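Local coordinates for sporozoite surface protein 2 (PDB 4HQO) that serves as a sporozoite surface receptor for gliding motility in Plasmodium vivax, probably adhering through a metal-binding von Willebrand factor A domain and a thrombospondin repeat, at residues V8-E13 / S240-C245; V14-V19 / A204-E209; I31-W36 / Y97-T102; N45-S50 / E194-I199; L157-I162 / R172-C177. The protein carries 4 engineered substitutions. All coordinates share one frame; numbering follows the deposited sequence.

Interaction 1 (V8-E13 / S240-C245)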
# COMPACT_ATOMS: atom_id res chain seq x y z
N VAL A 8 -14.33 25.27 -0.90
CA VAL A 8 -13.69 25.51 -2.18
C VAL A 8 -13.59 24.22 -3.00
O VAL A 8 -13.37 23.14 -2.46
CB VAL A 8 -12.29 26.17 -2.01
CG1 VAL A 8 -11.31 25.21 -1.34
CG2 VAL A 8 -11.74 26.64 -3.35
N LYS A 9 -13.79 24.34 -4.31
CA LYS A 9 -13.77 23.20 -5.21
C LYS A 9 -12.60 23.31 -6.18
O LYS A 9 -12.31 24.39 -6.70
CB LYS A 9 -15.08 23.10 -5.99
CG LYS A 9 -16.32 22.91 -5.12
CD LYS A 9 -17.59 23.01 -5.95
CE LYS A 9 -18.84 22.94 -5.07
NZ LYS A 9 -20.07 23.29 -5.83
N TYR A 10 -11.94 22.18 -6.44
CA TYR A 10 -10.81 22.16 -7.36
C TYR A 10 -10.64 20.79 -8.02
O TYR A 10 -11.11 19.77 -7.51
CB TYR A 10 -9.52 22.57 -6.65
CG TYR A 10 -9.16 21.72 -5.46
CD1 TYR A 10 -9.75 21.93 -4.22
CD2 TYR A 10 -8.22 20.69 -5.57
CE1 TYR A 10 -9.42 21.15 -3.12
CE2 TYR A 10 -7.88 19.90 -4.48
CZ TYR A 10 -8.49 20.14 -3.26
OH TYR A 10 -8.17 19.36 -2.17
N SER A 11 -9.97 20.79 -9.17
CA SER A 11 -9.70 19.56 -9.90
C SER A 11 -8.35 18.95 -9.53
O SER A 11 -7.38 19.67 -9.27
CB SER A 11 -9.76 19.83 -11.41
OG SER A 11 -9.40 18.68 -12.15
N GLU A 12 -8.28 17.62 -9.51
CA GLU A 12 -7.01 16.93 -9.33
C GLU A 12 -7.06 15.53 -9.90
O GLU A 12 -8.11 14.89 -9.96
CB GLU A 12 -6.58 16.91 -7.85
CG GLU A 12 -7.12 15.75 -7.04
CD GLU A 12 -6.59 15.75 -5.62
OE1 GLU A 12 -5.92 16.73 -5.23
OE2 GLU A 12 -6.85 14.77 -4.88
N GLU A 13 -5.90 15.05 -10.34
CA GLU A 13 -5.79 13.73 -10.92
C GLU A 13 -5.45 12.72 -9.83
O GLU A 13 -4.56 12.94 -9.02
CB GLU A 13 -4.71 13.74 -12.01
CG GLU A 13 -4.55 12.44 -12.77
CD GLU A 13 -3.53 12.55 -13.89
OE1 GLU A 13 -3.57 13.56 -14.63
OE2 GLU A 13 -2.69 11.64 -14.01
N SER A 240 -6.08 30.34 6.73
CA SER A 240 -6.09 29.42 5.59
C SER A 240 -6.11 27.97 6.04
O SER A 240 -5.07 27.39 6.34
CB SER A 240 -4.87 29.66 4.69
OG SER A 240 -4.98 28.91 3.50
N LEU A 241 -7.30 27.38 6.09
CA LEU A 241 -7.44 25.98 6.49
C LEU A 241 -7.14 25.06 5.31
O LEU A 241 -7.09 23.83 5.47
CB LEU A 241 -8.84 25.72 7.04
CG LEU A 241 -9.25 26.60 8.23
CD1 LEU A 241 -10.63 26.22 8.74
CD2 LEU A 241 -8.22 26.52 9.35
N HIS A 242 -6.92 25.65 4.15
CA HIS A 242 -6.54 24.91 2.95
C HIS A 242 -5.84 25.81 1.94
O HIS A 242 -6.09 27.02 1.89
CB HIS A 242 -7.77 24.25 2.31
CG HIS A 242 -7.45 23.03 1.51
ND1 HIS A 242 -7.44 21.77 2.06
CD2 HIS A 242 -7.12 22.87 0.21
CE1 HIS A 242 -7.12 20.89 1.13
NE2 HIS A 242 -6.92 21.53 -0.01
N GLU A 243 -4.95 25.22 1.15
CA GLU A 243 -4.14 25.94 0.17
C GLU A 243 -4.98 26.70 -0.86
O GLU A 243 -4.63 27.82 -1.25
CB GLU A 243 -3.21 24.95 -0.54
CG GLU A 243 -2.53 25.50 -1.78
CD GLU A 243 -1.99 24.41 -2.67
OE1 GLU A 243 -2.30 23.22 -2.40
OE2 GLU A 243 -1.26 24.72 -3.63
N LYS A 244 -6.07 26.09 -1.30
CA LYS A 244 -6.92 26.68 -2.33
C LYS A 244 -7.84 27.76 -1.77
O LYS A 244 -8.39 28.57 -2.52
CB LYS A 244 -7.76 25.58 -3.01
CG LYS A 244 -6.94 24.57 -3.79
CD LYS A 244 -6.34 25.21 -5.03
CE LYS A 244 -5.60 24.19 -5.88
NZ LYS A 244 -5.06 24.81 -7.12
N CYS A 245 -8.01 27.77 -0.45
CA CYS A 245 -8.96 28.67 0.20
C CYS A 245 -8.56 30.15 0.14
O CYS A 245 -7.42 30.51 0.39
CB CYS A 245 -9.19 28.26 1.65
SG CYS A 245 -10.30 26.85 1.84
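Tyr10 lays one face of its phenol ring under the aliphatic part of Lys244, whose CG stands 4.1 Å from the centroid of the Tyr10 ring in a CH-pi contact that lies off the ring centre, toward the rim over CG and CD1. With CG anti to the carbonyl carbon (chi1 -66°), the lysine sets that methylene over the ring, and a bend at chi2 turns the rest of the chain. At the far end of the ring, His242 meets the hydroxyl: NE2 of His242 donates a weak, bent hydrogen bond to OH of Tyr10, 3.3 Å long with 124° at the hydrogen. The two rings are turned obliquely, their planes 34° apart. Val8, two residues back and on the same side of its strand, continues the apolar strip. Its CG1, held between the backbone N and the carbonyl carbon, reaches SG of Cys245 at 3.7 Å and CB of Lys244 at 3.9 Å. The receiving segment is a turn, closed by the hydrogen bond from Cys245 N to His242 O, and it is fixed covalently through the disulfide of Cys245 with Cys216. This surface contact puts the 240-245 loop of the thrombospondin type 1 domain, between strands 232-237 and 248-255, against strand 7-15, which is paired antiparallel with strand 207-215; Tyr10 also touches Arg212 there, and His242 touches Ala214.

Interaction 2 (V14-V19 / A204-E209). Engineered in segment 14-19: Gln18 (natural residue Ser).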
# COMPACT_ATOMS: atom_id res chain seq x y z
N VAL A 14 -6.19 11.62 -9.80
CA VAL A 14 -6.03 10.62 -8.76
C VAL A 14 -5.69 9.27 -9.37
O VAL A 14 -6.46 8.71 -10.15
CB VAL A 14 -7.30 10.48 -7.90
CG1 VAL A 14 -7.18 9.31 -6.93
CG2 VAL A 14 -7.57 11.77 -7.15
N CYS A 15 -4.51 8.75 -9.03
CA CYS A 15 -4.09 7.44 -9.50
C CYS A 15 -3.88 6.52 -8.31
O CYS A 15 -3.86 6.96 -7.16
CB CYS A 15 -2.80 7.53 -10.32
SG CYS A 15 -2.84 8.63 -11.76
N ASN A 16 -3.71 5.24 -8.60
CA ASN A 16 -3.44 4.25 -7.58
C ASN A 16 -2.00 3.76 -7.72
O ASN A 16 -1.74 2.56 -7.73
CB ASN A 16 -4.41 3.08 -7.73
CG ASN A 16 -4.30 2.41 -9.08
OD1 ASN A 16 -3.72 2.97 -10.03
ND2 ASN A 16 -4.86 1.21 -9.19
N GLU A 17 -1.07 4.70 -7.86
CA GLU A 17 0.31 4.35 -8.15
C GLU A 17 1.05 3.80 -6.93
O GLU A 17 2.03 3.07 -7.06
CB GLU A 17 1.07 5.53 -8.77
CG GLU A 17 1.47 6.62 -7.79
CD GLU A 17 0.33 7.55 -7.41
OE1 GLU A 17 -0.80 7.36 -7.92
OE2 GLU A 17 0.55 8.47 -6.60
N GLN A 18 0.58 4.17 -5.74
CA GLN A 18 1.19 3.68 -4.51
C GLN A 18 0.74 2.25 -4.22
O GLN A 18 -0.46 1.97 -4.17
CB GLN A 18 0.85 4.60 -3.33
CG GLN A 18 1.30 6.03 -3.53
CD GLN A 18 1.18 6.86 -2.27
OE1 GLN A 18 0.72 6.38 -1.24
NE2 GLN A 18 1.59 8.12 -2.35
N VAL A 19 1.71 1.35 -4.06
CA VAL A 19 1.45 -0.04 -3.69
C VAL A 19 2.41 -0.43 -2.58
O VAL A 19 3.62 -0.29 -2.73
CB VAL A 19 1.66 -1.01 -4.88
CG1 VAL A 19 1.38 -2.46 -4.45
CG2 VAL A 19 0.78 -0.62 -6.06
N ALA A 204 -2.19 -2.84 -11.48
CA ALA A 204 -2.33 -2.06 -12.70
C ALA A 204 -2.72 -0.63 -12.36
O ALA A 204 -3.52 -0.40 -11.45
CB ALA A 204 -3.35 -2.69 -13.64
N LYS A 205 -2.13 0.32 -13.07
CA LYS A 205 -2.32 1.72 -12.76
C LYS A 205 -3.61 2.22 -13.36
O LYS A 205 -3.93 1.91 -14.51
CB LYS A 205 -1.14 2.56 -13.28
CG LYS A 205 -1.02 3.91 -12.62
CD LYS A 205 0.14 4.71 -13.18
CE LYS A 205 0.27 6.04 -12.44
NZ LYS A 205 1.32 6.92 -13.02
N VAL A 206 -4.37 2.98 -12.57
CA VAL A 206 -5.62 3.58 -13.04
C VAL A 206 -5.67 5.05 -12.65
O VAL A 206 -5.66 5.39 -11.47
CB VAL A 206 -6.85 2.87 -12.43
CG1 VAL A 206 -8.14 3.55 -12.89
CG2 VAL A 206 -6.86 1.39 -12.77
N CYS A 207 -5.70 5.93 -13.65
CA CYS A 207 -5.77 7.37 -13.41
C CYS A 207 -7.13 7.92 -13.81
O CYS A 207 -7.61 7.66 -14.91
CB CYS A 207 -4.68 8.11 -14.18
SG CYS A 207 -3.00 7.76 -13.60
N THR A 208 -7.75 8.67 -12.91
CA THR A 208 -8.99 9.37 -13.24
C THR A 208 -8.92 10.82 -12.82
O THR A 208 -8.09 11.20 -11.99
CB THR A 208 -10.24 8.71 -12.62
OG1 THR A 208 -10.15 8.74 -11.20
CG2 THR A 208 -10.39 7.26 -13.08
N GLU A 209 -9.79 11.64 -13.39
CA GLU A 209 -9.86 13.04 -13.04
C GLU A 209 -11.09 13.28 -12.15
O GLU A 209 -12.22 13.03 -12.58
CB GLU A 209 -9.95 13.89 -14.30
CG GLU A 209 -9.62 15.35 -14.10
CD GLU A 209 -9.68 16.12 -15.40
OE1 GLU A 209 -10.40 15.68 -16.33
OE2 GLU A 209 -9.01 17.17 -15.50
O HOH W 1 -9.04 6.90 -9.81
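Cys15 and Cys207 are joined by a disulfide, SG to SG 2.0 Å, that clamps the two strands from one side with a chi3 of 108°. Both sulfurs leave their backbones in the same way, anti to the carbonyl carbon. One residue further along, Val14 and Thr208 form an antiparallel hydrogen-bonded pair: Val14 N donates to Thr208 O at 2.9 Å, almost straight along the C=O axis, and Thr208 N returns the bond to Val14 O at 3.0 Å. On the other side of the disulfide the regular pairing gives way, and the side chain of Asn16 takes over. Its carboxamide grips the opposite backbone twice, OD1 accepting from Val206 N at 2.6 Å and ND2 donating to Ala204 O at 3.1 Å. A chi1 of 60° turns the amide to that backbone; Val206 N stands above the carbonyl plane of OD1, and Asn16 N adds only a weak bond to Val206 O. Alongside, the extended Lys205 chain lays its CE against CB of Glu17, 3.8 Å away, and against CB of Cys15. A water donates to Val14 O and hydrogen-bonds with Thr208 OG1, tying the end of the pair together. The contact lies at the surface, at the end of the two-stranded ribbon of 7-15 and 207-215; strand 19-26 follows in the chain after Gln18, an engineered residue whose backbone bonds to Ile126, and helix 192-203 precedes Ala204.

Interaction 3 (I31-W36 / Y97-T102)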
# COMPACT_ATOMS: atom_id res chain seq x y z
N ILE A 31 10.26 -26.82 2.40
CA ILE A 31 10.56 -26.25 1.10
C ILE A 31 11.71 -27.02 0.44
O ILE A 31 11.59 -27.49 -0.69
CB ILE A 31 10.90 -24.76 1.21
CG1 ILE A 31 9.70 -24.01 1.80
CG2 ILE A 31 11.29 -24.19 -0.14
CD1 ILE A 31 8.41 -24.24 1.01
N GLY A 32 12.80 -27.18 1.17
CA GLY A 32 13.91 -27.98 0.67
C GLY A 32 14.96 -27.14 -0.03
O GLY A 32 14.65 -26.21 -0.77
N TYR A 33 16.22 -27.48 0.21
CA TYR A 33 17.33 -26.80 -0.43
C TYR A 33 17.30 -26.87 -1.96
O TYR A 33 17.43 -25.84 -2.62
CB TYR A 33 18.68 -27.32 0.10
CG TYR A 33 19.86 -26.65 -0.57
CD1 TYR A 33 20.23 -25.36 -0.23
CD2 TYR A 33 20.60 -27.31 -1.54
CE1 TYR A 33 21.30 -24.74 -0.83
CE2 TYR A 33 21.69 -26.70 -2.16
CZ TYR A 33 22.02 -25.41 -1.79
OH TYR A 33 23.08 -24.77 -2.38
N PRO A 34 17.13 -28.07 -2.55
CA PRO A 34 17.15 -28.09 -4.01
C PRO A 34 16.07 -27.20 -4.61
O PRO A 34 16.33 -26.53 -5.61
CB PRO A 34 16.90 -29.56 -4.36
CG PRO A 34 17.35 -30.31 -3.16
CD PRO A 34 17.00 -29.44 -2.00
N ASN A 35 14.89 -27.16 -4.00
CA ASN A 35 13.81 -26.31 -4.49
C ASN A 35 14.12 -24.83 -4.29
O ASN A 35 13.80 -24.00 -5.14
CB ASN A 35 12.48 -26.67 -3.82
CG ASN A 35 11.29 -26.05 -4.52
OD1 ASN A 35 10.87 -24.95 -4.16
ND2 ASN A 35 10.76 -26.74 -5.52
N TRP A 36 14.74 -24.50 -3.16
CA TRP A 36 15.22 -23.15 -2.88
C TRP A 36 16.07 -22.60 -4.05
O TRP A 36 15.89 -21.47 -4.50
CB TRP A 36 16.05 -23.16 -1.58
CG TRP A 36 16.39 -21.80 -1.06
CD1 TRP A 36 17.62 -21.18 -1.10
CD2 TRP A 36 15.50 -20.87 -0.43
NE1 TRP A 36 17.54 -19.92 -0.54
CE2 TRP A 36 16.25 -19.71 -0.11
CE3 TRP A 36 14.13 -20.91 -0.10
CZ2 TRP A 36 15.68 -18.61 0.51
CZ3 TRP A 36 13.57 -19.81 0.53
CH2 TRP A 36 14.34 -18.67 0.82
N TYR A 97 21.47 -18.69 2.82
CA TYR A 97 20.35 -19.26 3.55
C TYR A 97 19.98 -20.64 3.02
O TYR A 97 19.74 -20.80 1.83
CB TYR A 97 19.13 -18.35 3.54
CG TYR A 97 17.99 -18.93 4.33
CD1 TYR A 97 18.02 -18.91 5.72
CD2 TYR A 97 16.91 -19.55 3.71
CE1 TYR A 97 16.99 -19.48 6.47
CE2 TYR A 97 15.89 -20.14 4.44
CZ TYR A 97 15.93 -20.09 5.82
OH TYR A 97 14.91 -20.65 6.55
N THR A 98 19.96 -21.64 3.91
CA THR A 98 19.43 -22.97 3.56
C THR A 98 18.17 -23.22 4.37
O THR A 98 18.17 -23.03 5.59
CB THR A 98 20.46 -24.14 3.77
OG1 THR A 98 20.82 -24.23 5.14
CG2 THR A 98 21.71 -23.92 2.96
N PRO A 99 17.08 -23.61 3.69
CA PRO A 99 15.80 -23.79 4.37
C PRO A 99 15.90 -24.82 5.48
O PRO A 99 16.56 -25.84 5.32
CB PRO A 99 14.88 -24.29 3.25
CG PRO A 99 15.47 -23.72 1.99
CD PRO A 99 16.97 -23.75 2.23
N TYR A 100 15.27 -24.54 6.62
CA TYR A 100 15.23 -25.47 7.73
C TYR A 100 14.05 -25.11 8.62
O TYR A 100 13.55 -23.99 8.58
CB TYR A 100 16.53 -25.39 8.55
CG TYR A 100 16.59 -24.15 9.43
CD1 TYR A 100 17.04 -22.93 8.92
CD2 TYR A 100 16.18 -24.20 10.77
CE1 TYR A 100 17.08 -21.78 9.72
CE2 TYR A 100 16.22 -23.06 11.57
CZ TYR A 100 16.67 -21.86 11.04
OH TYR A 100 16.71 -20.73 11.83
N GLY A 101 13.62 -26.06 9.44
CA GLY A 101 12.70 -25.76 10.51
C GLY A 101 11.24 -25.83 10.15
O GLY A 101 10.85 -26.29 9.08
N THR A 102 10.42 -25.36 11.08
CA THR A 102 8.98 -25.38 10.91
C THR A 102 8.53 -24.13 10.13
O THR A 102 9.35 -23.47 9.50
CB THR A 102 8.29 -25.54 12.27
OG1 THR A 102 8.80 -24.55 13.17
CG2 THR A 102 8.59 -26.95 12.87
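Trp36 presents one face of its indole to two side chains of the 97-102 loop. Pro99 covers the five-membered ring and reaches the ring fusion, its CD 4.2 Å from the centroid of the five-membered ring and 25° off the normal, while CG of Pro99 also rests on CB of Trp36 at 3.7 Å. Over the benzo part the ring of Tyr97 comes edge-on, in a T-shaped pair with centroids 5.3 Å apart and planes at 63°; CD2 of Tyr97 points down at CZ2 of Trp36 from 3.6 Å. A chi1 of -170° sets the indole anti to its backbone N and toward the loop. Tyr33, also anti, lies along the flank, with Pro99 CD at the edge of its ring and its CD1 touching CG2 of Thr98 at 3.8 Å. The polar ends of the two large residues are satisfied elsewhere: Trp36 NE1 bonds to Leu93 O, and Tyr97 OH to Gly27 O. Gly32 occupies the N-cap position of helix 33-49. Ile31, its side chain about 5 Å from the magnesium, links this packing to the metal ion-dependent adhesion site (MIDAS) of the von Willebrand factor A domain, where Ser28, Ser30 and Thr103 bind the metal.

Interaction 4 (N45-S50 / E194-I199)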
# COMPACT_ATOMS: atom_id res chain seq x y z
N ASN A 45 13.59 -13.66 -8.11
CA ASN A 45 14.30 -12.80 -9.03
C ASN A 45 13.39 -12.25 -10.12
O ASN A 45 13.38 -11.05 -10.36
CB ASN A 45 15.49 -13.54 -9.65
CG ASN A 45 16.72 -13.49 -8.77
OD1 ASN A 45 16.91 -12.54 -8.02
ND2 ASN A 45 17.56 -14.51 -8.87
N GLY A 46 12.65 -13.14 -10.78
CA GLY A 46 11.77 -12.75 -11.86
C GLY A 46 10.62 -11.89 -11.36
O GLY A 46 10.21 -10.94 -12.01
N LEU A 47 10.10 -12.22 -10.18
CA LEU A 47 9.04 -11.44 -9.59
C LEU A 47 9.50 -10.01 -9.32
O LEU A 47 8.91 -9.05 -9.80
CB LEU A 47 8.58 -12.09 -8.29
CG LEU A 47 7.37 -11.55 -7.55
CD1 LEU A 47 6.18 -11.48 -8.48
CD2 LEU A 47 7.07 -12.47 -6.38
N ILE A 48 10.58 -9.89 -8.55
CA ILE A 48 11.08 -8.59 -8.14
C ILE A 48 11.60 -7.77 -9.32
O ILE A 48 11.42 -6.56 -9.37
CB ILE A 48 12.15 -8.73 -7.03
CG1 ILE A 48 11.45 -9.08 -5.72
CG2 ILE A 48 12.97 -7.45 -6.90
CD1 ILE A 48 12.38 -9.62 -4.62
N ASN A 49 12.21 -8.45 -10.29
CA ASN A 49 12.65 -7.80 -11.51
C ASN A 49 11.50 -7.21 -12.31
O ASN A 49 11.71 -6.33 -13.13
CB ASN A 49 13.44 -8.78 -12.38
CG ASN A 49 14.49 -8.09 -13.21
OD1 ASN A 49 15.29 -7.31 -12.69
ND2 ASN A 49 14.47 -8.34 -14.51
N SER A 50 10.29 -7.68 -12.06
CA SER A 50 9.13 -7.21 -12.81
C SER A 50 8.48 -6.02 -12.12
O SER A 50 7.59 -5.40 -12.67
CB SER A 50 8.09 -8.32 -12.95
OG SER A 50 7.39 -8.51 -11.72
N GLU A 194 4.14 -16.72 -14.86
CA GLU A 194 2.74 -16.86 -14.45
C GLU A 194 2.44 -16.07 -13.19
O GLU A 194 1.36 -15.50 -13.04
CB GLU A 194 2.37 -18.33 -14.27
CG GLU A 194 2.28 -19.12 -15.58
CD GLU A 194 3.64 -19.55 -16.12
OE1 GLU A 194 4.65 -19.46 -15.38
OE2 GLU A 194 3.70 -19.98 -17.29
N ALA A 195 3.40 -16.03 -12.27
CA ALA A 195 3.25 -15.29 -11.03
C ALA A 195 3.16 -13.80 -11.32
O ALA A 195 2.37 -13.09 -10.71
CB ALA A 195 4.41 -15.59 -10.09
N VAL A 196 3.98 -13.33 -12.25
CA VAL A 196 3.98 -11.91 -12.63
C VAL A 196 2.64 -11.52 -13.26
O VAL A 196 2.08 -10.47 -12.94
CB VAL A 196 5.16 -11.58 -13.57
CG1 VAL A 196 4.90 -10.29 -14.36
CG2 VAL A 196 6.44 -11.47 -12.76
N ALA A 197 2.14 -12.37 -14.15
CA ALA A 197 0.85 -12.15 -14.78
C ALA A 197 -0.29 -12.22 -13.76
O ALA A 197 -1.31 -11.57 -13.93
CB ALA A 197 0.64 -13.15 -15.92
N LEU A 198 -0.11 -13.01 -12.70
CA LEU A 198 -1.12 -13.10 -11.64
C LEU A 198 -1.21 -11.79 -10.87
O LEU A 198 -2.30 -11.31 -10.58
CB LEU A 198 -0.77 -14.23 -10.67
CG LEU A 198 -1.85 -14.54 -9.63
CD1 LEU A 198 -2.95 -15.34 -10.27
CD2 LEU A 198 -1.28 -15.28 -8.42
N ILE A 199 -0.05 -11.24 -10.54
CA ILE A 199 0.10 -10.01 -9.77
C ILE A 199 -0.38 -8.77 -10.54
O ILE A 199 -0.87 -7.81 -9.95
CB ILE A 199 1.58 -9.83 -9.36
CG1 ILE A 199 1.98 -10.95 -8.39
CG2 ILE A 199 1.86 -8.48 -8.72
CD1 ILE A 199 0.89 -11.29 -7.41
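Two helices of the von Willebrand factor A domain, 33-49 and 192-203, pack here side by side in this alpha/beta fold, their local axes 9.4 Å apart and crossing at -36°. Along 194-199, Ala195 turns its methyl toward the partner helix but remains short of close contact, resting instead on Ile160 of strand 156-161. Val196 carries the contact. Its CG2, set anti to the carbonyl carbon and beside the backbone N, points into the end of the other helix. There it meets Gly46 O at 3.9 Å and CA of Leu47 at 4.1 Å, while CG1 of Val196 lies against CB of Ser50. One turn later, Ile199 brings CG1 to CD1 of Leu47 at 4.2 Å; this leucine, with its CG anti to the backbone N, extends between the two helices so that the same CD1 also touches Val196 CG2. Ile199 meanwhile faces the central sheet, touching Leu128, Ile130 and Ala158. No hydrogen bond crosses the interface, which rests on van der Waals packing. At its margin Ser50 turns its hydroxyl back on its own segment. OG donates to Leu47 O at 2.5 Å, in the carbonyl plane on a lone pair, and the same oxygen accepts Ser50 N; OG of Ser50 also lies 3.3 Å from Val196 CG2.

Interaction 5 (L157-I162 / R172-C177); sequences LAVIGI and RLIAGC
Apolar contacts between one face of strand 157-161 and the end of helix 168-175 make up most of this buried interface. Val159 is the central residue: its CG2, anti to the carbonyl carbon, presses on CB of Ala175 at 3.5 Å and reaches CG2 of Ile174 at 4.0 Å. Leu157, pointing to the same side two residues earlier, extends with CG anti to the backbone N (chi1 172°) and lays CD2 over the helix backbone, 3.3 Å from Ile174 O. Contact between the Leu157 and Ile174 side chains is looser, CD2 to CG1 at 4.4 Å. Polar links are indirect. A single water donates to Leu157 O at 2.8 Å and to Ala175 O at 2.5 Å, bridging strand and helix where no direct hydrogen bond crosses; Ile174 O is bonded to Lys151 NZ. Backbone hydrogen bonds close the helix itself: Gly176, at positive phi, forms a Schellman motif in which Cys177 N bonds to Arg172 O. The chain is then tied by the disulfide of Cys177 with Cys184. Strand 156-161, helix 168-175 and strand 187-188 form a beta-alpha-beta unit, and this contact packs the helix of the unit on its first strand, as in the Rossmann-like von Willebrand factor A fold.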
# COMPACT_ATOMS: atom_id res chain seq x y z
N LEU A 157 -4.57 -10.52 -1.41
CA LEU A 157 -3.66 -11.63 -1.14
C LEU A 157 -3.48 -12.52 -2.36
O LEU A 157 -4.44 -13.07 -2.89
CB LEU A 157 -4.14 -12.49 0.04
CG LEU A 157 -3.35 -13.79 0.27
CD1 LEU A 157 -1.94 -13.51 0.77
CD2 LEU A 157 -4.07 -14.76 1.23
N ALA A 158 -2.23 -12.67 -2.79
CA ALA A 158 -1.93 -13.59 -3.87
C ALA A 158 -1.03 -14.66 -3.30
O ALA A 158 -0.11 -14.37 -2.52
CB ALA A 158 -1.25 -12.86 -5.03
N VAL A 159 -1.30 -15.91 -3.67
CA VAL A 159 -0.48 -17.02 -3.19
C VAL A 159 0.33 -17.62 -4.33
O VAL A 159 -0.22 -17.89 -5.41
CB VAL A 159 -1.34 -18.12 -2.50
CG1 VAL A 159 -0.43 -19.21 -1.91
CG2 VAL A 159 -2.22 -17.51 -1.41
N ILE A 160 1.63 -17.81 -4.11
CA ILE A 160 2.50 -18.47 -5.08
C ILE A 160 3.00 -19.78 -4.48
O ILE A 160 3.62 -19.80 -3.42
CB ILE A 160 3.72 -17.61 -5.44
CG1 ILE A 160 3.27 -16.22 -5.90
CG2 ILE A 160 4.55 -18.28 -6.55
CD1 ILE A 160 2.39 -16.25 -7.10
N GLY A 161 2.71 -20.88 -5.15
CA GLY A 161 3.14 -22.18 -4.65
C GLY A 161 4.61 -22.43 -4.92
O GLY A 161 5.06 -22.34 -6.05
N ILE A 162 5.37 -22.73 -3.86
CA ILE A 162 6.76 -23.15 -4.00
C ILE A 162 6.99 -24.38 -3.14
O ILE A 162 6.17 -24.72 -2.30
CB ILE A 162 7.76 -22.06 -3.54
CG1 ILE A 162 7.45 -21.63 -2.10
CG2 ILE A 162 7.77 -20.88 -4.50
CD1 ILE A 162 8.61 -20.89 -1.41
N ARG A 172 -5.00 -23.01 -2.07
CA ARG A 172 -6.19 -22.51 -2.73
C ARG A 172 -7.18 -21.99 -1.68
O ARG A 172 -7.86 -20.99 -1.90
CB ARG A 172 -6.86 -23.60 -3.57
CG ARG A 172 -6.13 -23.95 -4.86
CD ARG A 172 -6.89 -25.01 -5.66
NE ARG A 172 -7.63 -24.41 -6.77
CZ ARG A 172 -8.95 -24.23 -6.79
NH1 ARG A 172 -9.69 -24.60 -5.76
NH2 ARG A 172 -9.52 -23.68 -7.85
N LEU A 173 -7.24 -22.68 -0.55
CA LEU A 173 -8.16 -22.29 0.51
C LEU A 173 -7.76 -20.92 1.07
O LEU A 173 -8.58 -20.02 1.14
CB LEU A 173 -8.20 -23.35 1.61
CG LEU A 173 -9.23 -23.14 2.71
CD1 LEU A 173 -10.63 -23.08 2.12
CD2 LEU A 173 -9.13 -24.26 3.73
N ILE A 174 -6.50 -20.76 1.43
CA ILE A 174 -6.07 -19.49 2.00
C ILE A 174 -6.13 -18.36 0.95
O ILE A 174 -6.31 -17.20 1.30
CB ILE A 174 -4.68 -19.59 2.68
CG1 ILE A 174 -4.46 -18.40 3.62
CG2 ILE A 174 -3.53 -19.69 1.63
CD1 ILE A 174 -3.26 -18.55 4.53
N ALA A 175 -6.00 -18.71 -0.32
CA ALA A 175 -6.07 -17.71 -1.39
C ALA A 175 -7.52 -17.29 -1.68
O ALA A 175 -7.77 -16.24 -2.27
CB ALA A 175 -5.43 -18.24 -2.66
N GLY A 176 -8.47 -18.11 -1.25
CA GLY A 176 -9.86 -17.80 -1.47
C GLY A 176 -10.38 -18.30 -2.80
O GLY A 176 -11.35 -17.77 -3.33
N CYS A 177 -9.73 -19.32 -3.36
CA CYS A 177 -10.22 -19.93 -4.59
C CYS A 177 -11.51 -20.67 -4.29
O CYS A 177 -11.65 -21.25 -3.22
CB CYS A 177 -9.17 -20.89 -5.18
SG CYS A 177 -7.56 -20.13 -5.59
O HOH W 2 -6.87 -13.91 -1.80

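In the fold
Interactions 4 and 5 are buried and largely apolar within the von Willebrand factor A domain; they meet at strand 156-161, where helix 192-203 packs on Ala158 and Ile160 while helix 168-175 packs on Leu157 and Val159, the alternate residues of the same strand. Interaction 3, partly buried and largely aromatic, shares helix 33-49 with interaction 4 and touches interaction 5 through Ile31 and Asn35 against Ile162. Interactions 1 and 2 are surface contacts that both use strand 7-15; interaction 2 pairs it with 207-215, and interaction 1 receives the 240-245 loop. Covalent and polar links dominate interaction 2, whereas interaction 1 mixes aliphatic and ring contacts with a weak hydrogen bond.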